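Local atomic coordinates of sulfur oxidation protein soxB (Thermus thermophilus, PDB entry 2WDD), a protein that hydrolyses the sulfur-sulfur bond of cysteine S-thiosulfonate groups in the Sox sulfur-oxidation pathway, using a site with two manganese ions. Residues 144-149 with 170-175; 264-269 with 293-298; 370-373 with 379-382. One frame throughout, in Å; residues are numbered along the deposited sequence. Where two conformers were deposited one is given.

How the interactions relate
Of the three contacts, one lies at the surface and two are buried, and the two buried ones differ sharply in chemistry. Interaction 1 is the surface one, where the turn between two helices meets helix 170-179 through charged side chains, a carbonyl and bridging waters. Interaction 2 is buried and has no hydrogen bond across it: helix 266-273 meets an edge strand of a sheet through a methionine, a glutamine and an indole edge. Interaction 3 is also buried but richly polar, a short loop gripping the start of helix 380-392 through four directed bonds, one of them a salt bridge. No helix or strand is shared among them. Interactions 2 and 3 lie on opposite sides of the chain's centre, their nearest atoms about 17 Å apart.

Interaction 1 (144-149 with 170-175); sequences RGEAVV and RERVEE
Arg144 meets Arg172 twice, once through its backbone and once through its side chain. Its carbonyl O takes a nearly straight bond from Arg172 NE (2.9 Å, N-H...O angle 170°), with the oxygen close to the guanidinium plane, and a weak second one from Arg172 NH2 at 3.5 Å. The same NH2 also bonds Thr143 O. Arg172 reaches these carbonyls because its chain bends at chi2 (57°), whereas that of Arg144 bends at chi3 (-52°) and folds its guanidinium flat over one face of the other. The two groups are offset, their centres 3.7 Å apart, and Arg144 NH2 comes within 3.5 Å of Arg172 NH1. Such a stack of like charges is probably made tolerable by the acids around it. Arg144 itself has positive phi and closes helix 138-143 in a Schellman motif, and Gly145 follows at once as the N-cap of helix 146-155, so Arg172 binds the tight turn where one helix ends and the next begins. Glu146, in the first turn of the new helix, lays its CB 3.5 Å from Arg172 NH2. Its extended chain brings OE1 only to a long salt bridge with that NH2, at 3.8 Å, and a water that donates to OE1 and accepts from Arg172 NH1 adds a second, indirect link; the other oxygen, OE2, pairs with Arg150. In one of its two conformers Glu175, on the far helix, would make a 3.2 Å salt bridge from OE1 to Arg172 NH1 and meet a water held by Arg144 NH1, links that remain tentative.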
ATOM      1  N   ARG A 144      -2.901  11.502 -15.604  1.00 13.99           N
ATOM      2  CA  ARG A 144      -4.155  11.163 -14.946  1.00 12.90           C
ATOM      3  C   ARG A 144      -4.405   9.651 -15.019  1.00 15.65           C
ATOM      4  O   ARG A 144      -5.514   9.203 -15.325  1.00 14.30           O
ATOM      5  CB  ARG A 144      -5.335  11.963 -15.504  1.00 15.37           C
ATOM      6  CG  ARG A 144      -5.351  13.421 -15.040  1.00 18.95           C
ATOM      7  CD  ARG A 144      -6.427  14.227 -15.765  1.00 20.25           C
ATOM      8  NE  ARG A 144      -6.317  14.062 -17.213  1.00 24.13           N
ATOM      9  CZ  ARG A 144      -7.335  13.748 -18.009  1.00 36.43           C
ATOM     10  NH1 ARG A 144      -8.549  13.570 -17.503  1.00 23.30           N
ATOM     11  NH2 ARG A 144      -7.139  13.614 -19.312  1.00 27.23           N
ATOM     12  N   GLY A 145      -3.353   8.878 -14.749  1.00 12.17           N
ATOM     13  CA  GLY A 145      -3.411   7.424 -14.728  1.00 11.44           C
ATOM     14  C   GLY A 145      -3.240   6.704 -16.055  1.00 16.17           C
ATOM     15  O   GLY A 145      -2.955   5.509 -16.080  1.00 14.54           O
ATOM     16  N   GLU A 146      -3.410   7.420 -17.164  1.00 13.77           N
ATOM     17  CA  GLU A 146      -3.347   6.776 -18.472  1.00 13.71           C
ATOM     18  C   GLU A 146      -2.094   5.959 -18.773  1.00 16.72           C
ATOM     19  O   GLU A 146      -2.183   4.856 -19.320  1.00 17.23           O
ATOM     20  CB  GLU A 146      -3.622   7.774 -19.596  1.00 15.10           C
ATOM     21  CG  GLU A 146      -3.570   7.124 -20.978  1.00 22.42           C
ATOM     22  CD  GLU A 146      -3.826   8.108 -22.108  1.00 39.32           C
ATOM     23  OE1 GLU A 146      -4.240   9.251 -21.831  1.00 35.35           O
ATOM     24  OE2 GLU A 146      -3.606   7.733 -23.276  1.00 32.53           O
ATOM     25  N   ALA A 147      -0.928   6.500 -18.438  1.00 13.59           N
ATOM     26  CA  ALA A 147       0.326   5.811 -18.719  1.00 12.95           C
ATOM     27  C   ALA A 147       0.432   4.475 -17.970  1.00 16.04           C
ATOM     28  O   ALA A 147       1.013   3.510 -18.467  1.00 15.31           O
ATOM     29  CB  ALA A 147       1.512   6.708 -18.403  1.00 14.21           C
ATOM     30  N   VAL A 148      -0.116   4.426 -16.759  1.00 12.87           N
ATOM     31  CA  VAL A 148      -0.088   3.182 -15.999  1.00 12.25           C
ATOM     32  C   VAL A 148      -0.942   2.109 -16.680  1.00 14.35           C
ATOM     33  O   VAL A 148      -0.547   0.941 -16.734  1.00 14.39           O
ATOM     34  CB  VAL A 148      -0.542   3.393 -14.550  1.00 13.92           C
ATOM     35  CG1 VAL A 148      -0.391   2.085 -13.755  1.00 12.62           C
ATOM     36  CG2 VAL A 148       0.228   4.531 -13.905  1.00 13.67           C
ATOM     37  N   VAL A 149      -2.114   2.501 -17.177  1.00 12.04           N
ATOM     38  CA  VAL A 149      -3.010   1.565 -17.863  1.00 12.41           C
ATOM     39  C   VAL A 149      -2.330   1.066 -19.130  1.00 16.17           C
ATOM     40  O   VAL A 149      -2.374  -0.126 -19.448  1.00 15.30           O
ATOM     41  CB  VAL A 149      -4.371   2.212 -18.195  1.00 15.51           C
ATOM     42  CG1 VAL A 149      -5.239   1.231 -18.988  1.00 15.45           C
ATOM     43  CG2 VAL A 149      -5.084   2.665 -16.920  1.00 15.12           C
ATOM     44  N   ARG A 170     -14.946   9.015 -10.775  1.00 16.67           N
ATOM     45  CA  ARG A 170     -15.677   7.991 -11.515  0.50 17.06           C
ATOM     46  C   ARG A 170     -15.566   8.135 -13.029  1.00 21.57           C
ATOM     47  O   ARG A 170     -15.378   7.141 -13.732  1.00 21.82           O
ATOM     48  CB  ARG A 170     -17.138   7.913 -11.073  0.50 17.56           C
ATOM     49  CG  ARG A 170     -17.894   6.719 -11.632  0.50 26.96           C
ATOM     50  CD  ARG A 170     -19.394   6.921 -11.498  0.50 31.15           C
ATOM     51  NE  ARG A 170     -20.157   5.825 -12.086  0.50 39.51           N
ATOM     52  CZ  ARG A 170     -21.356   5.443 -11.661  0.50 51.24           C
ATOM     53  NH1 ARG A 170     -21.986   4.437 -12.254  0.50 37.17           N
ATOM     54  NH2 ARG A 170     -21.925   6.068 -10.640  0.50 35.79           N
ATOM     55  N   GLU A 171     -15.681   9.358 -13.534  1.00 19.00           N
ATOM     56  CA  GLU A 171     -15.579   9.591 -14.972  1.00 19.04           C
ATOM     57  C   GLU A 171     -14.271   9.099 -15.576  1.00 22.01           C
ATOM     58  O   GLU A 171     -14.271   8.401 -16.594  1.00 22.15           O
ATOM     59  CB  GLU A 171     -15.787  11.070 -15.302  1.00 20.88           C
ATOM     60  CG  GLU A 171     -17.190  11.573 -15.008  1.00 35.46           C
ATOM     61  CD  GLU A 171     -17.393  13.011 -15.446  1.00 66.91           C
ATOM     62  OE1 GLU A 171     -16.901  13.378 -16.535  1.00 65.90           O
ATOM     63  OE2 GLU A 171     -18.039  13.775 -14.697  1.00 66.07           O
ATOM     64  N   ARG A 172     -13.150   9.478 -14.967  1.00 16.27           N
ATOM     65  CA  ARG A 172     -11.846   9.072 -15.481  1.00 15.41           C
ATOM     66  C   ARG A 172     -11.646   7.568 -15.358  1.00 16.49           C
ATOM     67  O   ARG A 172     -11.030   6.950 -16.224  1.00 16.25           O
ATOM     68  CB  ARG A 172     -10.721   9.802 -14.754  1.00 15.13           C
ATOM     69  CG  ARG A 172      -9.327   9.471 -15.258  1.00 16.18           C
ATOM     70  CD  ARG A 172      -9.155   9.743 -16.754  1.00 14.06           C
ATOM     71  NE  ARG A 172      -7.750   9.798 -17.141  1.00 14.53           N
ATOM     72  CZ  ARG A 172      -7.325  10.068 -18.372  1.00 20.69           C
ATOM     73  NH1 ARG A 172      -8.199  10.287 -19.350  1.00 18.55           N
ATOM     74  NH2 ARG A 172      -6.030  10.144 -18.625  1.00 18.71           N
ATOM     75  N   VAL A 173     -12.132   6.981 -14.267  1.00 14.48           N
ATOM     76  CA  VAL A 173     -11.988   5.539 -14.090  1.00 13.71           C
ATOM     77  C   VAL A 173     -12.698   4.817 -15.231  1.00 18.91           C
ATOM     78  O   VAL A 173     -12.156   3.891 -15.831  1.00 16.70           O
ATOM     79  CB  VAL A 173     -12.480   5.067 -12.710  1.00 16.15           C
ATOM     80  CG1 VAL A 173     -12.561   3.535 -12.671  1.00 15.32           C
ATOM     81  CG2 VAL A 173     -11.552   5.597 -11.599  1.00 16.04           C
ATOM     82  N   GLU A 174     -13.903   5.266 -15.561  1.00 18.50           N
ATOM     83  CA  GLU A 174     -14.633   4.630 -16.663  1.00 19.01           C
ATOM     84  C   GLU A 174     -13.908   4.788 -18.002  1.00 21.77           C
ATOM     85  O   GLU A 174     -13.848   3.850 -18.803  1.00 20.75           O
ATOM     86  CB  GLU A 174     -16.094   5.070 -16.674  1.00 20.81           C
ATOM     87  CG  GLU A 174     -16.755   4.798 -15.323  1.00 33.86           C
ATOM     88  CD  GLU A 174     -18.263   4.674 -15.380  1.00 59.09           C
ATOM     89  OE1 GLU A 174     -18.910   4.940 -14.343  1.00 48.72           O
ATOM     90  OE2 GLU A 174     -18.799   4.272 -16.435  1.00 58.59           O
ATOM     91  N   GLU A 175     -13.302   5.950 -18.225  1.00 17.99           N
ATOM     92  CA  GLU A 175     -12.525   6.190 -19.435  0.50 17.51           C
ATOM     93  C   GLU A 175     -11.352   5.217 -19.477  1.00 20.56           C
ATOM     94  O   GLU A 175     -11.063   4.595 -20.506  1.00 20.41           O
ATOM     95  CB  GLU A 175     -11.973   7.620 -19.432  0.50 18.91           C
ATOM     96  CG  GLU A 175     -12.839   8.637 -20.148  0.50 25.78           C
ATOM     97  CD  GLU A 175     -12.164   9.988 -20.269  0.50 39.27           C
ATOM     98  OE1 GLU A 175     -11.433  10.380 -19.333  0.50 17.78           O
ATOM     99  OE2 GLU A 175     -12.361  10.657 -21.305  0.50 37.70           O
TER
HETATM  100  O   HOH W   1     -10.478  12.952 -19.771  1.00 33.88           O
HETATM  101  O   HOH W   2      -6.926  10.984 -21.974  1.00 39.47           O

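Interaction 2 (264-269 with 293-298); sequences NGMQLD and RPWRVG
Trp295 turns the edge of its six-membered ring to Met266 and Gln267, a Met-aromatic contact that joins helix 266-273 to strand 295-297, at one edge of a mixed sheet in the metallophosphoesterase-like part of the chain. Trp295 holds its CG opposite the backbone N (chi1 -178°), which sends the indole out to the helix. Met266 comes to this rim at a slant: CG lies 3.9 Å from Trp295 CZ3, near the ring plane, and the bend at its last torsion brings CE within 4.0 Å of the same carbon. The sulfur is oblique to the ring, SD being 5.3 Å from the centroid of the six-membered ring. The Gln267 side chain crosses that of Trp295 at about a right angle, its OE1 3.8 Å from Trp295 CH2 at the ring edge and its amide plane tilted 33° to the indole. That amide is fixed by partners elsewhere, OE1 by Arg61 NE and NE2 by Pro62 O. Replacing Trp295 by an alanine would probably open a gap beside Met266, leaving its CG and CE without the apolar edge they pack on and its thioether freer to turn. On one face of the indole, within the strand itself, Val297 CG2 sits over the ring centre, 3.5 Å above the plane.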
ATOM      1  N   ASN A 264      -9.425  -5.826   0.237  1.00  9.14           N
ATOM      2  CA  ASN A 264     -10.080  -5.568   1.521  1.00  9.18           C
ATOM      3  C   ASN A 264      -9.088  -5.176   2.609  1.00 12.03           C
ATOM      4  O   ASN A 264      -9.477  -4.539   3.588  1.00 10.32           O
ATOM      5  CB  ASN A 264     -10.781  -6.835   2.057  1.00  9.64           C
ATOM      6  CG  ASN A 264     -12.075  -7.168   1.339  1.00 17.33           C
ATOM      7  OD1 ASN A 264     -12.876  -6.297   1.025  1.00 15.62           O
ATOM      8  ND2 ASN A 264     -12.333  -8.469   1.182  1.00 16.14           N
ATOM      9  N   GLY A 265      -7.862  -5.702   2.510  1.00 10.43           N
ATOM     10  CA  GLY A 265      -6.841  -5.615   3.549  1.00 10.25           C
ATOM     11  C   GLY A 265      -6.696  -7.035   4.094  1.00 12.42           C
ATOM     12  O   GLY A 265      -7.699  -7.738   4.246  1.00 11.58           O
ATOM     13  N   MET A 266      -5.475  -7.476   4.379  1.00  8.06           N
ATOM     14  CA  MET A 266      -5.280  -8.858   4.802  1.00  7.74           C
ATOM     15  C   MET A 266      -6.005  -9.337   6.051  1.00 10.59           C
ATOM     16  O   MET A 266      -6.404 -10.497   6.107  1.00  9.52           O
ATOM     17  CB  MET A 266      -3.804  -9.240   4.830  1.00  9.17           C
ATOM     18  CG  MET A 266      -3.592 -10.743   4.772  1.00 10.26           C
ATOM     19  SD  MET A 266      -1.856 -11.171   4.527  1.00 11.79           S
ATOM     20  CE  MET A 266      -1.104 -10.656   6.060  1.00 10.39           C
ATOM     21  N   GLN A 267      -6.156  -8.481   7.058  1.00  8.96           N
ATOM     22  CA  GLN A 267      -6.824  -8.909   8.284  1.00  8.49           C
ATOM     23  C   GLN A 267      -8.308  -9.092   8.021  1.00 12.64           C
ATOM     24  O   GLN A 267      -8.926 -10.037   8.521  1.00 12.62           O
ATOM     25  CB  GLN A 267      -6.598  -7.902   9.410  1.00  8.93           C
ATOM     26  CG  GLN A 267      -5.114  -7.674   9.723  1.00  9.67           C
ATOM     27  CD  GLN A 267      -4.376  -8.977   9.988  1.00 14.19           C
ATOM     28  OE1 GLN A 267      -4.795  -9.777  10.825  1.00 11.24           O
ATOM     29  NE2 GLN A 267      -3.268  -9.191   9.282  1.00 11.91           N
ATOM     30  N   LEU A 268      -8.879  -8.214   7.208  1.00  9.98           N
ATOM     31  CA  LEU A 268     -10.280  -8.365   6.846  1.00 10.63           C
ATOM     32  C   LEU A 268     -10.452  -9.635   6.001  1.00 13.03           C
ATOM     33  O   LEU A 268     -11.402 -10.393   6.181  1.00 13.00           O
ATOM     34  CB  LEU A 268     -10.786  -7.127   6.118  1.00 10.62           C
ATOM     35  CG  LEU A 268     -12.242  -7.156   5.660  1.00 13.35           C
ATOM     36  CD1 LEU A 268     -13.180  -7.589   6.802  1.00 13.41           C
ATOM     37  CD2 LEU A 268     -12.625  -5.773   5.127  1.00 15.46           C
ATOM     38  N   ASP A 269      -9.508  -9.893   5.101  1.00  9.74           N
ATOM     39  CA  ASP A 269      -9.567 -11.114   4.316  1.00  9.59           C
ATOM     40  C   ASP A 269      -9.532 -12.330   5.243  1.00 13.75           C
ATOM     41  O   ASP A 269     -10.223 -13.321   4.990  1.00 12.18           O
ATOM     42  CB  ASP A 269      -8.387 -11.189   3.353  1.00 10.73           C
ATOM     43  CG  ASP A 269      -8.550 -10.279   2.150  1.00 12.66           C
ATOM     44  OD1 ASP A 269      -9.709  -9.976   1.779  1.00 13.30           O
ATOM     45  OD2 ASP A 269      -7.513  -9.936   1.534  1.00 12.58           O
ATOM     46  N   ARG A 293       5.383 -17.617   2.701  1.00  9.59           N
ATOM     47  CA  ARG A 293       4.663 -18.884   2.791  1.00  8.84           C
ATOM     48  C   ARG A 293       3.215 -18.449   2.999  1.00 11.59           C
ATOM     49  O   ARG A 293       2.963 -17.456   3.689  1.00 10.58           O
ATOM     50  CB  ARG A 293       5.144 -19.690   4.000  1.00  9.79           C
ATOM     51  CG  ARG A 293       6.609 -20.072   3.943  1.00 15.15           C
ATOM     52  CD  ARG A 293       6.955 -21.060   5.048  0.65 15.55           C
ATOM     53  NE  ARG A 293       8.398 -21.215   5.221  0.65 22.29           N
ATOM     54  CZ  ARG A 293       9.149 -22.071   4.534  0.65 40.77           C
ATOM     55  NH1 ARG A 293       8.599 -22.844   3.607  0.65 33.00           N
ATOM     56  NH2 ARG A 293      10.452 -22.153   4.772  0.65 28.47           N
ATOM     57  N   PRO A 294       2.249 -19.167   2.399  1.00  9.41           N
ATOM     58  CA  PRO A 294       0.846 -18.757   2.530  1.00  9.73           C
ATOM     59  C   PRO A 294       0.337 -18.893   3.961  1.00 13.75           C
ATOM     60  O   PRO A 294       0.803 -19.741   4.737  1.00 13.77           O
ATOM     61  CB  PRO A 294       0.107 -19.714   1.588  1.00 11.35           C
ATOM     62  CG  PRO A 294       0.976 -20.966   1.602  1.00 14.02           C
ATOM     63  CD  PRO A 294       2.395 -20.445   1.670  1.00 10.67           C
ATOM     64  N   TRP A 295      -0.615 -18.039   4.308  1.00 10.85           N
ATOM     65  CA  TRP A 295      -1.184 -18.012   5.639  1.00 10.10           C
ATOM     66  C   TRP A 295      -2.461 -18.840   5.604  1.00 13.46           C
ATOM     67  O   TRP A 295      -3.374 -18.547   4.835  1.00 12.45           O
ATOM     68  CB  TRP A 295      -1.497 -16.554   6.006  1.00  9.17           C
ATOM     69  CG  TRP A 295      -2.039 -16.340   7.367  1.00  9.60           C
ATOM     70  CD1 TRP A 295      -1.953 -17.184   8.446  1.00 12.42           C
ATOM     71  CD2 TRP A 295      -2.706 -15.172   7.826  1.00  9.11           C
ATOM     72  NE1 TRP A 295      -2.552 -16.614   9.543  1.00 11.68           N
ATOM     73  CE2 TRP A 295      -3.029 -15.375   9.187  1.00 12.13           C
ATOM     74  CE3 TRP A 295      -3.071 -13.963   7.218  1.00 10.02           C
ATOM     75  CZ2 TRP A 295      -3.688 -14.405   9.952  1.00 11.36           C
ATOM     76  CZ3 TRP A 295      -3.733 -13.012   7.975  1.00 11.30           C
ATOM     77  CH2 TRP A 295      -4.014 -13.228   9.334  1.00 11.75           C
ATOM     78  N   ARG A 296      -2.502 -19.899   6.405  1.00 12.08           N
ATOM     79  CA  ARG A 296      -3.664 -20.772   6.448  1.00 12.45           C
ATOM     80  C   ARG A 296      -4.661 -20.233   7.481  1.00 15.53           C
ATOM     81  O   ARG A 296      -4.349 -20.138   8.674  1.00 15.29           O
ATOM     82  CB  ARG A 296      -3.240 -22.198   6.832  1.00 13.37           C
ATOM     83  CG  ARG A 296      -4.385 -23.193   6.813  1.00 16.76           C
ATOM     84  CD  ARG A 296      -4.847 -23.457   5.401  1.00 19.90           C
ATOM     85  NE  ARG A 296      -5.841 -24.529   5.341  1.00 24.58           N
ATOM     86  CZ  ARG A 296      -6.454 -24.919   4.228  1.00 36.45           C
ATOM     87  NH1 ARG A 296      -6.183 -24.330   3.071  1.00 24.85           N
ATOM     88  NH2 ARG A 296      -7.345 -25.898   4.272  1.00 24.14           N
ATOM     89  N   VAL A 297      -5.851 -19.880   7.012  1.00 12.49           N
ATOM     90  CA  VAL A 297      -6.929 -19.400   7.869  1.00 12.32           C
ATOM     91  C   VAL A 297      -8.188 -20.169   7.478  1.00 17.00           C
ATOM     92  O   VAL A 297      -8.601 -20.144   6.319  1.00 15.17           O
ATOM     93  CB  VAL A 297      -7.153 -17.879   7.720  1.00 15.97           C
ATOM     94  CG1 VAL A 297      -8.274 -17.428   8.660  1.00 16.11           C
ATOM     95  CG2 VAL A 297      -5.858 -17.109   8.019  1.00 15.35           C
ATOM     96  N   GLY A 298      -8.766 -20.894   8.429  1.00 17.50           N
ATOM     97  CA  GLY A 298      -9.930 -21.715   8.138  1.00 18.03           C
ATOM     98  C   GLY A 298      -9.522 -22.726   7.079  1.00 20.36           C
ATOM     99  O   GLY A 298      -8.506 -23.404   7.220  1.00 20.28           O
TER

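Interaction 3 (370-373 with 379-382); sequences LLYK and STWD
Thr380 plugs into the 370-373 loop, and its side chain can be followed atom by atom. CB starts 3.7 Å from Leu370 O and also touches Leu371 CD2. From there OG1 is set between the backbone N and carbonyl carbon (chi1 51°), which aims it at the loop backbone. It donates a hydrogen bond to Leu370 O at 2.9 Å and accepts one from Tyr372 N at 3.0 Å, the latter almost straight (161°). The hydroxyl thus ties together amide groups on both sides of Leu371. The other branch ends with Thr380 CG2 3.7 Å from Tyr372 CE2; the two side chains cross at about a right angle, and Thr380 N stands over one face of the tyrosine ring, offset toward its rim. One residue on, Trp381 N donates to Tyr372 O at 3.0 Å, so a backbone N-H of the first helical turn is satisfied by the loop. Residues 379-382 begin helix 380-392, within the 5'-nucleotidase C-terminal family region, and Ser379 supplies its N-cap: Ser379 OG accepts from Asp382 N and donates to Asp382 OD2, the latter at 2.7 Å and from above the carboxylate plane. Across the contact Lys373, bent at chi2, crosses Asp382 at about a right angle and closes a salt bridge, NZ 2.7 Å from Asp382 OD1 on its syn side. Trp381 NE1 and Lys373 NZ share a water, while Pro402 O also accepts from NZ and Arg468 pairs with Asp382 OD2. With a lysine and an arginine both on its carboxylate, and a serine hydroxyl besides, Asp382 is likely to stay ionised despite its burial, and its negative charge near the helix start would suit the helix dipole.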
ATOM      1  N   LEU A 370      18.767   7.958   5.867  1.00 10.79           N
ATOM      2  CA  LEU A 370      17.625   7.204   5.362  1.00  9.87           C
ATOM      3  C   LEU A 370      16.292   7.879   5.624  1.00 12.41           C
ATOM      4  O   LEU A 370      15.959   8.163   6.774  1.00 11.82           O
ATOM      5  CB  LEU A 370      17.582   5.852   6.072  1.00  9.47           C
ATOM      6  CG  LEU A 370      16.558   4.846   5.534  1.00 11.95           C
ATOM      7  CD1 LEU A 370      16.945   4.407   4.133  1.00 12.67           C
ATOM      8  CD2 LEU A 370      16.464   3.646   6.493  1.00 13.38           C
ATOM      9  N   LEU A 371      15.512   8.076   4.567  1.00  9.55           N
ATOM     10  CA  LEU A 371      14.160   8.622   4.695  1.00  8.70           C
ATOM     11  C   LEU A 371      13.198   7.474   4.359  1.00 10.63           C
ATOM     12  O   LEU A 371      13.177   6.976   3.231  1.00  9.29           O
ATOM     13  CB  LEU A 371      13.937   9.790   3.722  1.00  8.82           C
ATOM     14  CG  LEU A 371      14.764  11.040   4.031  1.00 11.80           C
ATOM     15  CD1 LEU A 371      14.581  12.092   2.930  1.00 12.21           C
ATOM     16  CD2 LEU A 371      14.334  11.613   5.406  1.00 12.68           C
ATOM     17  N   TYR A 372      12.456   7.017   5.364  1.00  8.96           N
ATOM     18  CA  TYR A 372      11.496   5.930   5.164  1.00  7.93           C
ATOM     19  C   TYR A 372      10.122   6.434   5.592  1.00 10.59           C
ATOM     20  O   TYR A 372      10.012   7.387   6.369  1.00  9.67           O
ATOM     21  CB  TYR A 372      11.886   4.668   5.955  1.00  8.13           C
ATOM     22  CG  TYR A 372      11.966   4.867   7.455  1.00  8.33           C
ATOM     23  CD1 TYR A 372      10.876   4.583   8.272  1.00  9.66           C
ATOM     24  CD2 TYR A 372      13.129   5.344   8.058  1.00  9.06           C
ATOM     25  CE1 TYR A 372      10.956   4.718   9.652  1.00  9.11           C
ATOM     26  CE2 TYR A 372      13.209   5.507   9.425  1.00  9.62           C
ATOM     27  CZ  TYR A 372      12.111   5.224  10.222  1.00 10.73           C
ATOM     28  OH  TYR A 372      12.185   5.370  11.588  1.00 12.08           O
ATOM     29  N   LYS A 373       9.087   5.783   5.077  1.00  8.23           N
ATOM     30  CA  LYS A 373       7.713   6.193   5.318  1.00  8.39           C
ATOM     31  C   LYS A 373       6.874   5.261   6.182  1.00  9.79           C
ATOM     32  O   LYS A 373       6.091   5.715   7.015  1.00  9.99           O
ATOM     33  CB  LYS A 373       6.997   6.341   3.965  1.00 10.23           C
ATOM     34  CG  LYS A 373       5.477   6.493   4.075  1.00 11.58           C
ATOM     35  CD  LYS A 373       5.117   7.926   4.460  1.00 10.37           C
ATOM     36  CE  LYS A 373       3.619   8.101   4.734  1.00 11.77           C
ATOM     37  NZ  LYS A 373       3.263   9.556   4.727  1.00  9.91           N
ATOM     38  N   SER A 379       7.919   8.122  11.205  1.00  8.14           N
ATOM     39  CA  SER A 379       8.870   7.881  10.126  1.00  7.99           C
ATOM     40  C   SER A 379       9.769   9.101   9.899  1.00 10.79           C
ATOM     41  O   SER A 379       9.395  10.230  10.203  1.00  9.90           O
ATOM     42  CB  SER A 379       8.161   7.498   8.828  1.00  8.78           C
ATOM     43  OG  SER A 379       7.719   8.666   8.140  1.00  9.06           O
ATOM     44  N   THR A 380      10.953   8.885   9.337  1.00  9.33           N
ATOM     45  CA  THR A 380      11.833  10.030   9.078  1.00  8.83           C
ATOM     46  C   THR A 380      11.320  10.873   7.920  1.00 10.86           C
ATOM     47  O   THR A 380      11.500  12.099   7.926  1.00  9.33           O
ATOM     48  CB  THR A 380      13.279   9.599   8.846  1.00 11.39           C
ATOM     49  OG1 THR A 380      13.291   8.564   7.856  1.00  9.84           O
ATOM     50  CG2 THR A 380      13.906   9.106  10.150  1.00 12.84           C
ATOM     51  N   TRP A 381      10.671  10.245   6.938  1.00  9.21           N
ATOM     52  CA  TRP A 381      10.094  11.023   5.845  1.00  9.06           C
ATOM     53  C   TRP A 381       9.019  11.958   6.405  1.00 10.43           C
ATOM     54  O   TRP A 381       8.993  13.141   6.077  1.00  9.78           O
ATOM     55  CB  TRP A 381       9.469  10.134   4.756  1.00  7.62           C
ATOM     56  CG  TRP A 381       8.594  10.954   3.823  1.00  7.95           C
ATOM     57  CD1 TRP A 381       7.228  11.031   3.837  1.00 10.12           C
ATOM     58  CD2 TRP A 381       9.039  11.957   2.890  1.00  8.38           C
ATOM     59  NE1 TRP A 381       6.796  11.968   2.920  1.00  9.95           N
ATOM     60  CE2 TRP A 381       7.888  12.543   2.325  1.00 11.23           C
ATOM     61  CE3 TRP A 381      10.304  12.366   2.431  1.00  9.72           C
ATOM     62  CZ2 TRP A 381       7.960  13.540   1.341  1.00 10.69           C
ATOM     63  CZ3 TRP A 381      10.373  13.359   1.460  1.00 10.81           C
ATOM     64  CH2 TRP A 381       9.209  13.936   0.931  1.00 11.46           C
ATOM     65  N   ASP A 382       8.128  11.440   7.251  1.00  8.08           N
ATOM     66  CA  ASP A 382       7.056  12.288   7.765  1.00  7.64           C
ATOM     67  C   ASP A 382       7.591  13.390   8.665  1.00 10.88           C
ATOM     68  O   ASP A 382       7.028  14.494   8.720  1.00 10.92           O
ATOM     69  CB  ASP A 382       5.967  11.469   8.450  1.00  8.35           C
ATOM     70  CG  ASP A 382       5.210  10.589   7.478  1.00  9.51           C
ATOM     71  OD1 ASP A 382       4.719  11.105   6.450  1.00 11.37           O
ATOM     72  OD2 ASP A 382       5.196   9.359   7.682  1.00 10.08           O
TER
HETATM   73  O   HOH W   3       3.823  11.641   2.662  1.00 12.17           O